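Local coordinates for protein ribonucleoside triphosphate reductase (Lactobacillus leichmannii, PDB 1L1L) that catalyses the thioredoxin-linked reduction of ribonucleoside triphosphates to deoxyribonucleoside triphosphates, using a vitamin B12 cofactor, as a class II ribonucleotide reductase, at residues 214-220 against 247-253; 134-138 against 228-233; 498-503 against 666-670. One frame throughout, in Å; residues are numbered along the deposited sequence.

Interaction 1 (214-220 against 247-253)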
# COMPACT_ATOMS: atom_id res chain seq x y z
N ASP A 214 5.03 21.11 39.33
CA ASP A 214 5.11 21.73 38.00
C ASP A 214 5.09 20.78 36.79
O ASP A 214 4.89 21.22 35.66
CB ASP A 214 6.37 22.61 37.93
CG ASP A 214 6.55 23.26 36.57
OD1 ASP A 214 5.61 23.94 36.10
OD2 ASP A 214 7.64 23.08 35.97
N SER A 215 5.28 19.48 37.03
CA SER A 215 5.29 18.51 35.95
C SER A 215 3.96 18.40 35.21
O SER A 215 2.89 18.56 35.79
CB SER A 215 5.67 17.13 36.48
OG SER A 215 7.01 17.10 36.92
N ILE A 216 4.04 18.12 33.91
CA ILE A 216 2.85 17.93 33.09
C ILE A 216 2.62 16.43 33.14
O ILE A 216 3.55 15.65 32.95
CB ILE A 216 3.09 18.36 31.63
CG1 ILE A 216 3.52 19.83 31.58
CG2 ILE A 216 1.81 18.16 30.81
CD1 ILE A 216 3.94 20.30 30.19
N TYR A 217 1.39 16.03 33.43
CA TYR A 217 1.06 14.62 33.55
C TYR A 217 -0.11 14.21 32.66
O TYR A 217 -1.13 14.90 32.61
CB TYR A 217 0.77 14.30 35.02
CG TYR A 217 0.18 12.93 35.27
CD1 TYR A 217 -1.18 12.70 35.09
CD2 TYR A 217 0.99 11.87 35.67
CE1 TYR A 217 -1.73 11.45 35.30
CE2 TYR A 217 0.45 10.60 35.89
CZ TYR A 217 -0.91 10.40 35.70
OH TYR A 217 -1.46 9.16 35.91
N TYR A 218 0.05 13.08 31.97
CA TYR A 218 -0.99 12.56 31.09
C TYR A 218 -1.18 11.05 31.24
O TYR A 218 -0.24 10.27 31.09
CB TYR A 218 -0.65 12.88 29.63
CG TYR A 218 -1.68 12.39 28.61
CD1 TYR A 218 -1.28 11.88 27.38
CD2 TYR A 218 -3.05 12.46 28.89
CE1 TYR A 218 -2.21 11.43 26.44
CE2 TYR A 218 -3.99 12.01 27.95
CZ TYR A 218 -3.57 11.50 26.74
OH TYR A 218 -4.49 11.05 25.82
N ARG A 219 -2.41 10.66 31.54
CA ARG A 219 -2.78 9.26 31.70
C ARG A 219 -3.31 8.82 30.34
O ARG A 219 -4.35 9.31 29.89
CB ARG A 219 -3.87 9.14 32.77
CG ARG A 219 -4.72 7.88 32.69
CD ARG A 219 -3.92 6.65 33.06
NE ARG A 219 -3.87 6.43 34.50
CZ ARG A 219 -3.25 5.40 35.06
NH1 ARG A 219 -2.62 4.51 34.30
NH2 ARG A 219 -3.25 5.26 36.38
N LEU A 220 -2.61 7.90 29.68
CA LEU A 220 -3.03 7.46 28.36
C LEU A 220 -4.22 6.51 28.30
O LEU A 220 -4.23 5.46 28.94
CB LEU A 220 -1.88 6.78 27.61
CG LEU A 220 -0.92 7.70 26.84
CD1 LEU A 220 -0.15 8.54 27.82
CD2 LEU A 220 0.01 6.85 25.99
N LYS A 247 6.75 24.91 30.34
CA LYS A 247 6.91 23.71 31.15
C LYS A 247 7.79 22.71 30.41
O LYS A 247 7.55 22.41 29.24
CB LYS A 247 5.54 23.09 31.43
CG LYS A 247 4.63 23.98 32.25
CD LYS A 247 3.22 23.43 32.28
CE LYS A 247 2.30 24.29 33.13
NZ LYS A 247 2.75 24.36 34.55
N GLN A 248 8.81 22.20 31.10
CA GLN A 248 9.74 21.25 30.49
C GLN A 248 9.80 19.94 31.26
O GLN A 248 10.81 19.24 31.23
CB GLN A 248 11.14 21.87 30.41
CG GLN A 248 11.17 23.26 29.78
CD GLN A 248 12.57 23.86 29.75
OE1 GLN A 248 12.72 25.08 29.83
NE2 GLN A 248 13.58 23.01 29.62
N LYS A 249 8.72 19.61 31.95
CA LYS A 249 8.65 18.38 32.71
C LYS A 249 7.40 17.61 32.31
O LYS A 249 6.29 18.01 32.64
CB LYS A 249 8.64 18.68 34.21
CG LYS A 249 9.92 19.33 34.71
CD LYS A 249 9.90 19.52 36.23
CE LYS A 249 11.22 20.10 36.73
NZ LYS A 249 11.26 20.26 38.22
N LEU A 250 7.60 16.51 31.60
CA LEU A 250 6.48 15.69 31.13
C LEU A 250 6.51 14.28 31.70
O LEU A 250 7.55 13.61 31.70
CB LEU A 250 6.48 15.63 29.60
CG LEU A 250 5.38 14.76 28.99
CD1 LEU A 250 4.02 15.20 29.53
CD2 LEU A 250 5.42 14.86 27.46
N ILE A 251 5.36 13.83 32.18
CA ILE A 251 5.23 12.49 32.72
C ILE A 251 4.07 11.80 32.02
O ILE A 251 2.92 12.17 32.22
CB ILE A 251 4.92 12.52 34.23
CG1 ILE A 251 5.98 13.35 34.97
CG2 ILE A 251 4.89 11.09 34.77
CD1 ILE A 251 5.64 13.62 36.43
N LEU A 252 4.38 10.82 31.18
CA LEU A 252 3.34 10.08 30.46
C LEU A 252 3.12 8.74 31.16
O LEU A 252 4.05 7.93 31.29
CB LEU A 252 3.74 9.88 29.00
CG LEU A 252 3.85 11.16 28.17
CD1 LEU A 252 4.31 10.83 26.76
CD2 LEU A 252 2.50 11.87 28.13
N ASP A 253 1.89 8.51 31.60
CA ASP A 253 1.53 7.27 32.30
C ASP A 253 0.87 6.27 31.34
O ASP A 253 -0.23 6.53 30.84
CB ASP A 253 0.56 7.60 33.44
CG ASP A 253 0.44 6.49 34.46
OD1 ASP A 253 0.39 5.31 34.05
OD2 ASP A 253 0.37 6.79 35.67
O HOH W 1 -2.27 4.50 30.28
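I216's backbone N-H donates to K249 O, N to O 2.6 Å, the first rung of a parallel ladder that continues with I251 N to I216 O, Y218 N to I251 O, D253 N to Y218 O and L220 N to D253 O. The two strands belong to a beta-alpha-beta unit of the insertion domain, with helix 224-236 as the crossover. A water donates to both L220 O and D253 O.

On one face of the sheet D253 draws in two side chains. Y217, its CG anti to the backbone N (chi1 170°), hydrogen-bonds from OH to D253 OD2 at 3.0 Å; ring and carboxylate stand 83° apart, and OD2 is met from above the carboxylate plane. R219 bends at chi2 and chi3 to lie alongside D253, yet NH1, 3.1 Å from OD1, holds it by charge alone; S255 bonds that same oxygen, and R219 also pairs with D256. At the start of the strands K247 NZ reaches D214 OD1 in a weak salt bridge of 3.3 Å.

Packing fills in the rest. On the opposite face, toward helix 224-236, Y218 CB rests on L252 CD2 at 3.6 Å, while I216 CD1 presses unusually tightly on K247 CB at 3.4 Å.

Interaction 2 (134-138 against 228-233)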
# COMPACT_ATOMS: atom_id res chain seq x y z
N ILE A 134 -9.37 13.34 16.22
CA ILE A 134 -8.25 13.52 17.14
C ILE A 134 -7.85 14.99 17.19
O ILE A 134 -7.52 15.59 16.17
CB ILE A 134 -7.03 12.70 16.69
CG1 ILE A 134 -7.37 11.21 16.71
CG2 ILE A 134 -5.85 12.99 17.61
CD1 ILE A 134 -6.25 10.32 16.19
N VAL A 135 -7.91 15.58 18.38
CA VAL A 135 -7.54 16.98 18.57
C VAL A 135 -6.99 17.16 19.97
O VAL A 135 -7.70 16.96 20.95
CB VAL A 135 -8.75 17.92 18.38
CG1 VAL A 135 -8.33 19.36 18.68
CG2 VAL A 135 -9.30 17.80 16.96
N PRO A 136 -5.71 17.53 20.09
CA PRO A 136 -5.10 17.73 21.41
C PRO A 136 -5.91 18.72 22.25
O PRO A 136 -6.41 19.73 21.74
CB PRO A 136 -3.71 18.26 21.07
CG PRO A 136 -3.41 17.55 19.77
CD PRO A 136 -4.71 17.73 19.02
N SER A 137 -6.05 18.42 23.54
CA SER A 137 -6.82 19.26 24.46
C SER A 137 -6.27 20.68 24.58
O SER A 137 -7.02 21.63 24.76
CB SER A 137 -6.84 18.62 25.85
OG SER A 137 -5.53 18.56 26.39
N TYR A 138 -4.95 20.81 24.49
CA TYR A 138 -4.30 22.10 24.61
C TYR A 138 -4.33 22.91 23.32
O TYR A 138 -3.82 24.03 23.27
CB TYR A 138 -2.85 21.90 25.05
CG TYR A 138 -2.10 20.94 24.16
CD1 TYR A 138 -1.81 21.27 22.83
CD2 TYR A 138 -1.70 19.69 24.63
CE1 TYR A 138 -1.15 20.38 22.00
CE2 TYR A 138 -1.03 18.80 23.81
CZ TYR A 138 -0.76 19.14 22.49
OH TYR A 138 -0.11 18.25 21.67
N VAL A 228 -1.56 8.37 19.92
CA VAL A 228 -1.34 9.54 19.08
C VAL A 228 -1.23 10.82 19.90
O VAL A 228 -0.27 11.58 19.75
CB VAL A 228 -2.48 9.71 18.04
CG1 VAL A 228 -2.29 11.01 17.25
CG2 VAL A 228 -2.50 8.51 17.07
N LEU A 229 -2.21 11.06 20.78
CA LEU A 229 -2.22 12.25 21.63
C LEU A 229 -0.98 12.35 22.53
O LEU A 229 -0.49 13.45 22.79
CB LEU A 229 -3.49 12.27 22.49
CG LEU A 229 -4.81 12.39 21.71
CD1 LEU A 229 -5.99 12.35 22.66
CD2 LEU A 229 -4.82 13.68 20.90
N ALA A 230 -0.46 11.21 22.97
CA ALA A 230 0.72 11.18 23.84
C ALA A 230 1.99 11.59 23.09
O ALA A 230 2.90 12.21 23.66
CB ALA A 230 0.89 9.80 24.42
N ASN A 231 2.06 11.23 21.81
CA ASN A 231 3.22 11.60 21.01
C ASN A 231 3.04 13.06 20.61
O ASN A 231 4.01 13.82 20.51
CB ASN A 231 3.32 10.71 19.76
CG ASN A 231 4.48 11.09 18.87
OD1 ASN A 231 5.64 11.01 19.28
ND2 ASN A 231 4.18 11.49 17.64
N ALA A 232 1.78 13.46 20.40
CA ALA A 232 1.46 14.83 20.02
C ALA A 232 1.82 15.81 21.15
O ALA A 232 2.34 16.90 20.90
CB ALA A 232 -0.03 14.96 19.69
N LEU A 233 1.54 15.39 22.38
CA LEU A 233 1.85 16.18 23.57
C LEU A 233 3.37 16.33 23.70
O LEU A 233 3.88 17.45 23.82
CB LEU A 233 1.28 15.50 24.82
CG LEU A 233 1.63 16.11 26.18
CD1 LEU A 233 1.17 17.56 26.22
CD2 LEU A 233 0.99 15.29 27.30
O HOH W 2 -1.79 15.78 22.31
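Y138 turns the hydroxyl end of its ring to the helix: A232 O, at the ring edge near its plane, comes close to OH at 2.9 Å, yet the hydroxyl's hydrogen bond is with D236, one turn on. One face of the ring carries P136 CB from its own loop, 3.3 Å above the plane and shifted toward the rim. L233 comes in obliquely, bringing CD1 to 3.5 Å from Y138 CE2. With CG held between the backbone N and the carbonyl carbon (chi1 53°), the ring folds back under P136 and extends toward the helix. A water donates to the hydroxyl and, at 2.7 Å, to L229 O.

The remainder is apolar. I134 CG2 meets L229 CD2 at 3.5 Å and, more loosely, V228 CG1, the latter side chain crossing it at about a right angle. P136 CG lies 4.3 Å from both L229 CD2 and A232 CB, so the loop follows V228, L229, A232 and L233 along one flank of the helix.

Helix 148-158 closes in on I134, V228 and A232, Y218 of strand 216-219 packs on L229 and L233, and N231 faces helix 275-289, leaving helix 224-236 wedged between the loop, the sheet and two helices.

Interaction 3 (498-503 against 666-670); sequences DPETHE and RQYRF
R669 meets D498 end-on in a two-pronged salt bridge, NH1 to OD1 at 3.0 Å and NH2 to OD2 also at 3.0 Å, with carboxylate and guanidinium only 16° from coplanar. NH2 turns its other N-H to E500 OE1 at 2.9 Å, approaching from above that carboxylate's plane. Farther along, E503 OE2 and R666 NH2 form a long ion pair; R666 has E662 as its stronger partner.

Hydrogen bonds inside each segment steady this network. D498 OD2 takes T501 N on its anti lone pair and E500 N from above the carboxylate plane, besides R669 on the syn side, making three donors on one oxygen. R669 NH1 gives its second N-H to R666 O at 2.9 Å, which helps fix the rotation of the guanidinium. Two waters bridge the segments, E500 OE1 to R669 NE and D498 OD1 to Q667 O.

Among the packing contacts, F670 lays CE1 over the centre of the R669 guanidinium, 3.2 Å above it. F670 CZ, at the edge of the same ring, lies 3.3 Å from E500 CD, and P499 CG slides past CE1.

An Asx turn at D498 shapes the connection between strands 490-497 and 504-510, and a salt-bridge network ties it to the end of helix 661-667.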
# COMPACT_ATOMS: atom_id res chain seq x y z
N ASP A 498 17.44 13.32 -28.53
CA ASP A 498 16.80 13.99 -27.40
C ASP A 498 16.18 15.31 -27.86
O ASP A 498 16.85 16.13 -28.48
CB ASP A 498 17.82 14.27 -26.31
CG ASP A 498 17.19 14.83 -25.05
OD1 ASP A 498 16.67 14.03 -24.25
OD2 ASP A 498 17.19 16.07 -24.87
N PRO A 499 14.90 15.53 -27.54
CA PRO A 499 14.18 16.75 -27.92
C PRO A 499 14.85 18.07 -27.53
O PRO A 499 14.56 19.11 -28.12
CB PRO A 499 12.82 16.57 -27.24
CG PRO A 499 13.15 15.76 -26.03
CD PRO A 499 14.10 14.73 -26.59
N GLU A 500 15.74 18.04 -26.55
CA GLU A 500 16.41 19.27 -26.14
C GLU A 500 17.89 19.31 -26.48
O GLU A 500 18.36 20.26 -27.10
CB GLU A 500 16.26 19.49 -24.64
CG GLU A 500 14.84 19.59 -24.15
CD GLU A 500 14.76 20.08 -22.72
OE1 GLU A 500 15.59 19.63 -21.89
OE2 GLU A 500 13.87 20.91 -22.42
N THR A 501 18.61 18.27 -26.07
CA THR A 501 20.05 18.20 -26.31
C THR A 501 20.41 17.60 -27.66
O THR A 501 21.57 17.64 -28.06
CB THR A 501 20.74 17.36 -25.22
OG1 THR A 501 20.24 16.02 -25.27
CG2 THR A 501 20.48 17.96 -23.84
N HIS A 502 19.42 17.04 -28.36
CA HIS A 502 19.66 16.43 -29.66
C HIS A 502 20.55 15.19 -29.55
O HIS A 502 21.04 14.67 -30.56
CB HIS A 502 20.30 17.46 -30.61
CG HIS A 502 19.52 18.72 -30.74
ND1 HIS A 502 20.01 19.95 -30.35
CD2 HIS A 502 18.26 18.95 -31.18
CE1 HIS A 502 19.09 20.88 -30.55
NE2 HIS A 502 18.02 20.29 -31.06
N GLU A 503 20.76 14.73 -28.33
CA GLU A 503 21.58 13.55 -28.09
C GLU A 503 20.93 12.34 -28.77
O GLU A 503 19.72 12.15 -28.69
CB GLU A 503 21.69 13.29 -26.58
CG GLU A 503 22.25 11.92 -26.21
CD GLU A 503 22.37 11.74 -24.71
OE1 GLU A 503 21.39 12.03 -24.00
OE2 GLU A 503 23.44 11.30 -24.24
N ARG A 666 17.46 10.26 -17.54
CA ARG A 666 17.46 11.51 -18.29
C ARG A 666 16.53 11.38 -19.49
O ARG A 666 15.72 12.27 -19.77
CB ARG A 666 18.87 11.87 -18.76
CG ARG A 666 19.85 12.16 -17.62
CD ARG A 666 21.02 13.03 -18.11
NE ARG A 666 21.61 12.53 -19.35
CZ ARG A 666 22.37 11.44 -19.43
NH1 ARG A 666 22.64 10.73 -18.35
NH2 ARG A 666 22.85 11.06 -20.61
N GLN A 667 16.64 10.27 -20.21
CA GLN A 667 15.82 10.08 -21.40
C GLN A 667 14.33 10.25 -21.15
O GLN A 667 13.63 10.86 -21.96
CB GLN A 667 16.07 8.71 -22.02
CG GLN A 667 15.48 8.60 -23.42
CD GLN A 667 15.65 7.23 -24.05
OE1 GLN A 667 16.66 6.55 -23.81
NE2 GLN A 667 14.69 6.84 -24.87
N TYR A 668 13.83 9.72 -20.04
CA TYR A 668 12.41 9.81 -19.75
C TYR A 668 11.98 10.93 -18.81
O TYR A 668 10.89 10.88 -18.23
CB TYR A 668 11.90 8.46 -19.23
CG TYR A 668 11.92 7.37 -20.29
CD1 TYR A 668 13.05 6.59 -20.50
CD2 TYR A 668 10.81 7.14 -21.10
CE1 TYR A 668 13.08 5.60 -21.50
CE2 TYR A 668 10.82 6.17 -22.09
CZ TYR A 668 11.95 5.40 -22.29
OH TYR A 668 11.94 4.45 -23.27
N ARG A 669 12.82 11.95 -18.67
CA ARG A 669 12.51 13.06 -17.78
C ARG A 669 11.24 13.82 -18.15
O ARG A 669 10.72 14.60 -17.35
CB ARG A 669 13.71 14.03 -17.69
CG ARG A 669 14.06 14.76 -18.98
CD ARG A 669 15.36 15.54 -18.82
NE ARG A 669 15.64 16.39 -19.98
CZ ARG A 669 15.99 15.93 -21.18
NH1 ARG A 669 16.12 14.62 -21.39
NH2 ARG A 669 16.19 16.78 -22.18
N PHE A 670 10.73 13.59 -19.35
CA PHE A 670 9.51 14.29 -19.76
C PHE A 670 8.27 13.39 -19.69
O PHE A 670 7.16 13.83 -20.02
CB PHE A 670 9.65 14.84 -21.19
CG PHE A 670 10.80 15.80 -21.36
CD1 PHE A 670 11.92 15.44 -22.11
CD2 PHE A 670 10.77 17.07 -20.78
CE1 PHE A 670 12.98 16.32 -22.28
CE2 PHE A 670 11.82 17.96 -20.94
CZ PHE A 670 12.93 17.59 -21.70
O HOH W 3 14.51 12.15 -24.27
O HOH W 4 15.47 19.10 -19.08

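Overall arrangement
From the N terminus, the first of these segments is loop 134-138; strand 216-219, helix 224-236 and strand 249-253 come later. Interaction 2 closes a loop of 89 residues when the helix returns to 134-138; interaction 1 closes a shorter one, of 26 residues, around that same helix. Their segments alternate, so the two cross, and they touch where L220 and Y218 pack on A230, L229 and L233. Together they tie the three-stranded parallel sheet of the insertion domain to the loop at 134-138. Interaction 3 follows in series, its centre 58 Å from that of interaction 1, and joins the turn after strand 490-497 to the end of helix 661-667 across 162 residues.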